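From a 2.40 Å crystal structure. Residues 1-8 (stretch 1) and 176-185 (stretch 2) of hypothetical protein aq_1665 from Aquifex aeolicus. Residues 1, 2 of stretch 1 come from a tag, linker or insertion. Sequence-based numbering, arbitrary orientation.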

ATOM      1  N   ASN A   1      21.787   1.924   4.762  1.00 59.88           N
ATOM      2  CA  ASN A   1      21.521   2.934   3.701  1.00 59.07           C
ATOM      3  C   ASN A   1      20.060   3.008   3.284  1.00 57.52           C
ATOM      4  O   ASN A   1      19.160   2.629   4.044  1.00 55.84           O
ATOM      5  CB  ASN A   1      22.372   2.634   2.470  1.00 61.74           C
ATOM      6  CG  ASN A   1      23.840   2.872   2.719  1.00 64.88           C
ATOM      7  OD1 ASN A   1      24.678   2.688   1.826  1.00 66.12           O
ATOM      8  ND2 ASN A   1      24.167   3.289   3.942  1.00 65.82           N
ATOM      9  N   ALA A   2      19.849   3.505   2.064  1.00 55.57           N
ATOM     10  CA  ALA A   2      18.523   3.661   1.476  1.00 53.76           C
ATOM     11  C   ALA A   2      17.668   2.402   1.627  1.00 52.67           C
ATOM     12  O   ALA A   2      18.021   1.327   1.133  1.00 53.81           O
ATOM     13  CB  ALA A   2      18.656   4.029   0.006  1.00 53.24           C
ATOM     14  N   MET A   3      16.533   2.553   2.304  1.00 50.27           N
ATOM     15  CA  MET A   3      15.618   1.445   2.548  1.00 47.49           C
ATOM     16  C   MET A   3      14.298   1.688   1.816  1.00 44.79           C
ATOM     17  O   MET A   3      13.903   2.833   1.603  1.00 44.67           O
ATOM     18  CB  MET A   3      15.360   1.328   4.052  1.00 49.66           C
ATOM     19  CG  MET A   3      14.868  -0.027   4.509  1.00 52.00           C
ATOM     20  SD  MET A   3      16.096  -0.758   5.576  1.00 53.29           S
ATOM     21  CE  MET A   3      17.391  -1.153   4.384  1.00 49.86           C
ATOM     22  N   MET A   4      13.623   0.613   1.423  1.00 41.35           N
ATOM     23  CA  MET A   4      12.343   0.728   0.736  1.00 37.69           C
ATOM     24  C   MET A   4      11.252   0.308   1.711  1.00 36.69           C
ATOM     25  O   MET A   4      11.396  -0.702   2.401  1.00 37.52           O
ATOM     26  CB  MET A   4      12.284  -0.186  -0.497  1.00 36.54           C
ATOM     27  CG  MET A   4      13.217   0.181  -1.650  1.00 34.93           C
ATOM     28  SD  MET A   4      12.893  -0.816  -3.158  1.00 29.23           S
ATOM     29  CE  MET A   4      12.870  -2.448  -2.458  1.00 28.00           C
ATOM     30  N   TYR A   5      10.173   1.084   1.774  1.00 33.84           N
ATOM     31  CA  TYR A   5       9.054   0.761   2.654  1.00 31.53           C
ATOM     32  C   TYR A   5       7.773   0.668   1.855  1.00 30.23           C
ATOM     33  O   TYR A   5       7.645   1.313   0.823  1.00 30.87           O
ATOM     34  CB  TYR A   5       8.887   1.821   3.731  1.00 31.98           C
ATOM     35  CG  TYR A   5      10.055   1.894   4.665  1.00 32.20           C
ATOM     36  CD1 TYR A   5      11.109   2.768   4.422  1.00 33.02           C
ATOM     37  CD2 TYR A   5      10.128   1.052   5.775  1.00 31.45           C
ATOM     38  CE1 TYR A   5      12.216   2.807   5.263  1.00 34.77           C
ATOM     39  CE2 TYR A   5      11.225   1.075   6.621  1.00 32.19           C
ATOM     40  CZ  TYR A   5      12.265   1.954   6.362  1.00 34.70           C
ATOM     41  OH  TYR A   5      13.346   1.993   7.203  1.00 36.87           O
ATOM     42  N   PHE A   6       6.827  -0.135   2.334  1.00 28.20           N
ATOM     43  CA  PHE A   6       5.564  -0.300   1.639  1.00 27.10           C
ATOM     44  C   PHE A   6       4.423  -0.258   2.620  1.00 27.60           C
ATOM     45  O   PHE A   6       4.470  -0.883   3.678  1.00 27.83           O
ATOM     46  CB  PHE A   6       5.539  -1.615   0.877  1.00 27.88           C
ATOM     47  CG  PHE A   6       6.784  -1.863   0.104  1.00 29.31           C
ATOM     48  CD1 PHE A   6       7.941  -2.298   0.754  1.00 28.74           C
ATOM     49  CD2 PHE A   6       6.840  -1.581  -1.251  1.00 29.49           C
ATOM     50  CE1 PHE A   6       9.134  -2.438   0.067  1.00 28.89           C
ATOM     51  CE2 PHE A   6       8.037  -1.719  -1.952  1.00 29.74           C
ATOM     52  CZ  PHE A   6       9.182  -2.146  -1.293  1.00 29.89           C
ATOM     53  N   ILE A   7       3.385   0.477   2.239  1.00 28.09           N
ATOM     54  CA  ILE A   7       2.213   0.666   3.070  1.00 27.41           C
ATOM     55  C   ILE A   7       1.065   0.954   2.127  1.00 27.97           C
ATOM     56  O   ILE A   7       1.290   1.407   1.003  1.00 28.94           O
ATOM     57  CB  ILE A   7       2.438   1.882   3.981  1.00 27.86           C
ATOM     58  CG1 ILE A   7       1.368   1.951   5.078  1.00 28.61           C
ATOM     59  CG2 ILE A   7       2.494   3.154   3.118  1.00 26.21           C
ATOM     60  CD1 ILE A   7       1.739   2.921   6.214  1.00 23.66           C
ATOM     61  N   SER A   8      -0.159   0.691   2.563  1.00 26.83           N
ATOM     62  CA  SER A   8      -1.296   0.971   1.704  1.00 29.51           C
ATOM     63  C   SER A   8      -2.608   0.975   2.463  1.00 29.50           C
ATOM     64  O   SER A   8      -2.680   0.516   3.599  1.00 31.66           O
ATOM     65  CB  SER A   8      -1.372  -0.046   0.569  1.00 29.39           C
ATOM     66  OG  SER A   8      -1.672  -1.318   1.088  1.00 32.31           O
ATOM     67  N   TYR A 176      -0.613  -0.951  11.365  1.00 38.59           N
ATOM     68  CA  TYR A 176      -0.359   0.407  10.889  1.00 36.22           C
ATOM     69  C   TYR A 176       1.113   0.805  10.801  1.00 35.33           C
ATOM     70  O   TYR A 176       1.494   1.906  11.188  1.00 33.81           O
ATOM     71  CB  TYR A 176      -1.138   1.407  11.755  1.00 35.75           C
ATOM     72  CG  TYR A 176      -2.617   1.088  11.801  1.00 34.52           C
ATOM     73  CD1 TYR A 176      -3.098   0.041  12.585  1.00 33.50           C
ATOM     74  CD2 TYR A 176      -3.523   1.767  10.985  1.00 34.50           C
ATOM     75  CE1 TYR A 176      -4.441  -0.322  12.546  1.00 35.71           C
ATOM     76  CE2 TYR A 176      -4.868   1.406  10.937  1.00 34.67           C
ATOM     77  CZ  TYR A 176      -5.317   0.363  11.718  1.00 35.91           C
ATOM     78  OH  TYR A 176      -6.641  -0.004  11.663  1.00 38.15           O
ATOM     79  N   LYS A 177       1.930  -0.104  10.279  1.00 35.92           N
ATOM     80  CA  LYS A 177       3.363   0.136  10.096  1.00 36.57           C
ATOM     81  C   LYS A 177       3.781  -0.230   8.667  1.00 36.72           C
ATOM     82  O   LYS A 177       3.313  -1.225   8.105  1.00 36.33           O
ATOM     83  CB  LYS A 177       4.181  -0.705  11.075  1.00 36.31           C
ATOM     84  CG  LYS A 177       4.038  -0.320  12.526  1.00 37.32           C
ATOM     85  CD  LYS A 177       4.922  -1.194  13.387  1.00 38.68           C
ATOM     86  CE  LYS A 177       4.632  -0.958  14.857  1.00 41.58           C
ATOM     87  NZ  LYS A 177       5.378  -1.910  15.738  1.00 43.11           N
ATOM     88  N   PRO A 178       4.671   0.569   8.060  1.00 37.15           N
ATOM     89  CA  PRO A 178       5.095   0.248   6.697  1.00 37.13           C
ATOM     90  C   PRO A 178       5.867  -1.043   6.768  1.00 38.01           C
ATOM     91  O   PRO A 178       6.311  -1.443   7.836  1.00 38.89           O
ATOM     92  CB  PRO A 178       6.003   1.406   6.342  1.00 37.02           C
ATOM     93  CG  PRO A 178       6.676   1.683   7.660  1.00 37.00           C
ATOM     94  CD  PRO A 178       5.501   1.652   8.622  1.00 36.59           C
ATOM     95  N   ILE A 179       6.023  -1.710   5.641  1.00 39.17           N
ATOM     96  CA  ILE A 179       6.783  -2.938   5.631  1.00 39.39           C
ATOM     97  C   ILE A 179       8.151  -2.576   5.099  1.00 40.68           C
ATOM     98  O   ILE A 179       8.273  -1.827   4.138  1.00 40.90           O
ATOM     99  CB  ILE A 179       6.114  -3.985   4.752  1.00 39.15           C
ATOM    100  CG1 ILE A 179       4.879  -4.509   5.476  1.00 38.88           C
ATOM    101  CG2 ILE A 179       7.079  -5.102   4.441  1.00 38.40           C
ATOM    102  CD1 ILE A 179       4.033  -5.423   4.656  1.00 41.25           C
ATOM    103  N   SER A 180       9.184  -3.084   5.748  1.00 43.44           N
ATOM    104  CA  SER A 180      10.542  -2.787   5.341  1.00 45.14           C
ATOM    105  C   SER A 180      10.978  -3.722   4.226  1.00 46.68           C
ATOM    106  O   SER A 180      10.335  -4.743   3.969  1.00 46.58           O
ATOM    107  CB  SER A 180      11.484  -2.932   6.534  1.00 45.13           C
ATOM    108  OG  SER A 180      12.792  -2.501   6.194  1.00 49.85           O
ATOM    109  N   GLU A 181      12.068  -3.362   3.556  1.00 48.54           N
ATOM    110  CA  GLU A 181      12.589  -4.191   2.487  1.00 50.25           C
ATOM    111  C   GLU A 181      13.204  -5.419   3.154  1.00 52.63           C
ATOM    112  O   GLU A 181      13.639  -6.361   2.491  1.00 52.66           O
ATOM    113  CB  GLU A 181      13.642  -3.428   1.671  1.00 49.26           C
ATOM    114  CG  GLU A 181      14.983  -3.241   2.354  1.00 49.47           C
ATOM    115  CD  GLU A 181      16.033  -2.646   1.422  1.00 50.81           C
ATOM    116  OE1 GLU A 181      17.233  -2.883   1.591  1.00 53.02           O
ATOM    117  OE2 GLU A 181      15.587  -1.863   0.439  1.00 48.62           O
ATOM    118  N   ARG A 182      13.227  -5.400   4.482  1.00 56.01           N
ATOM    119  CA  ARG A 182      13.771  -6.505   5.254  1.00 59.69           C
ATOM    120  C   ARG A 182      12.879  -7.715   5.096  1.00 61.31           C
ATOM    121  O   ARG A 182      13.344  -8.796   4.743  1.00 62.16           O
ATOM    122  CB  ARG A 182      13.858  -6.130   6.732  1.00 61.99           C
ATOM    123  CG  ARG A 182      14.978  -5.151   7.070  1.00 64.93           C
ATOM    124  CD  ARG A 182      16.219  -5.856   7.632  1.00 67.73           C
ATOM    125  NE  ARG A 182      16.913  -6.708   6.659  1.00 71.77           N
ATOM    126  CZ  ARG A 182      16.841  -8.041   6.617  1.00 72.98           C
ATOM    127  NH1 ARG A 182      16.098  -8.707   7.500  1.00 73.19           N
ATOM    128  NH2 ARG A 182      17.521  -8.711   5.690  1.00 72.60           N
ATOM    129  N   GLU A 183      11.591  -7.522   5.359  1.00 63.04           N
ATOM    130  CA  GLU A 183      10.617  -8.597   5.252  1.00 64.75           C
ATOM    131  C   GLU A 183      10.555  -9.214   3.859  1.00 64.78           C
ATOM    132  O   GLU A 183      10.058 -10.332   3.693  1.00 64.47           O
ATOM    133  CB  GLU A 183       9.247  -8.081   5.674  1.00 66.86           C
ATOM    134  CG  GLU A 183       9.161  -7.837   7.164  1.00 71.98           C
ATOM    135  CD  GLU A 183       8.203  -6.720   7.525  1.00 75.54           C
ATOM    136  OE1 GLU A 183       8.540  -5.538   7.285  1.00 77.04           O
ATOM    137  OE2 GLU A 183       7.109  -7.026   8.047  1.00 78.39           O
ATOM    138  N   ILE A 184      11.055  -8.490   2.860  1.00 65.28           N
ATOM    139  CA  ILE A 184      11.076  -8.995   1.488  1.00 66.56           C
ATOM    140  C   ILE A 184      12.193 -10.023   1.423  1.00 67.80           C
ATOM    141  O   ILE A 184      12.045 -11.087   0.826  1.00 67.47           O
ATOM    142  CB  ILE A 184      11.395  -7.880   0.455  1.00 65.68           C
ATOM    143  CG1 ILE A 184      10.327  -6.788   0.503  1.00 64.67           C
ATOM    144  CG2 ILE A 184      11.472  -8.474  -0.949  1.00 64.96           C
ATOM    145  CD1 ILE A 184      10.543  -5.696  -0.512  1.00 64.18           C
ATOM    146  N   ASP A 185      13.314  -9.676   2.051  1.00 69.44           N
ATOM    147  CA  ASP A 185      14.496 -10.527   2.103  1.00 70.63           C
ATOM    148  C   ASP A 185      14.208 -11.812   2.860  1.00 70.82           C
ATOM    149  O   ASP A 185      14.756 -12.866   2.538  1.00 70.58           O
ATOM    150  CB  ASP A 185      15.640  -9.775   2.777  1.00 71.58           C
ATOM    151  CG  ASP A 185      16.057  -8.550   1.998  1.00 73.53           C
ATOM    152  OD1 ASP A 185      16.809  -7.712   2.541  1.00 74.92           O
ATOM    153  OD2 ASP A 185      15.634  -8.430   0.829  1.00 74.04           O
TER

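The apolar centre of the contact is formed by Phe-6 and Ile-184. The buried Phe-6 ring brings CE1 to 3.6 Å from Ile-184 CD1, and Met-4 reaches the same methyl more loosely, its CE lying 4.4 Å from Ile-184 CD1. The first helical turn thus lays an aliphatic side chain against the strand, a pairing that removes apolar surface from solvent. Tyr-5 points to the other face of the sheet, where its CB lies 3.9 Å from Pro-178 CB. The same proline also meets Ile-7, two residues further along the strand, with Ile-7 CB 4.3 Å from Pro-178 CB.

Between these layers the backbones run antiparallel, in a register that sets Phe-6 opposite Ile-179. This pair is closed by two hydrogen bonds, from Ile-179 N to Phe-6 O (2.6 Å) and from Phe-6 N to Ile-179 O (2.9 Å). The carbonyls also receive CA-H...O contacts: Tyr-5 CA lies 3.1 Å from Ile-179 O, and Pro-178 CA 3.3 Å from Phe-6 O. Proline has no amide hydrogen to donate; Pro-178 contributes through its CA and its ring carbons.

Toward the polar edge, Glu-181 directs its CA-to-CB bond toward the strand. Its carboxylate accepts a weak hydrogen bond from Met-4 N to Glu-181 OE2 (3.3 Å), while Met-3 CE approaches Glu-181 OE1 to 3.3 Å. Met-3 CG also lies 3.6 Å from Ser-180 OG. Around this edge, stretch 2 turns into its helix: Ser-180 OG caps Arg-182 N through a weak bond of 3.4 Å, and Ser-180 N donates to Glu-183 OE1 at 3.0 Å. A salt bridge between Arg-182 NH2 and Asp-185 OD1 (3.4 Å) links side chains within the helix. Altogether the two stretches bury 552 Å², summed over both sides.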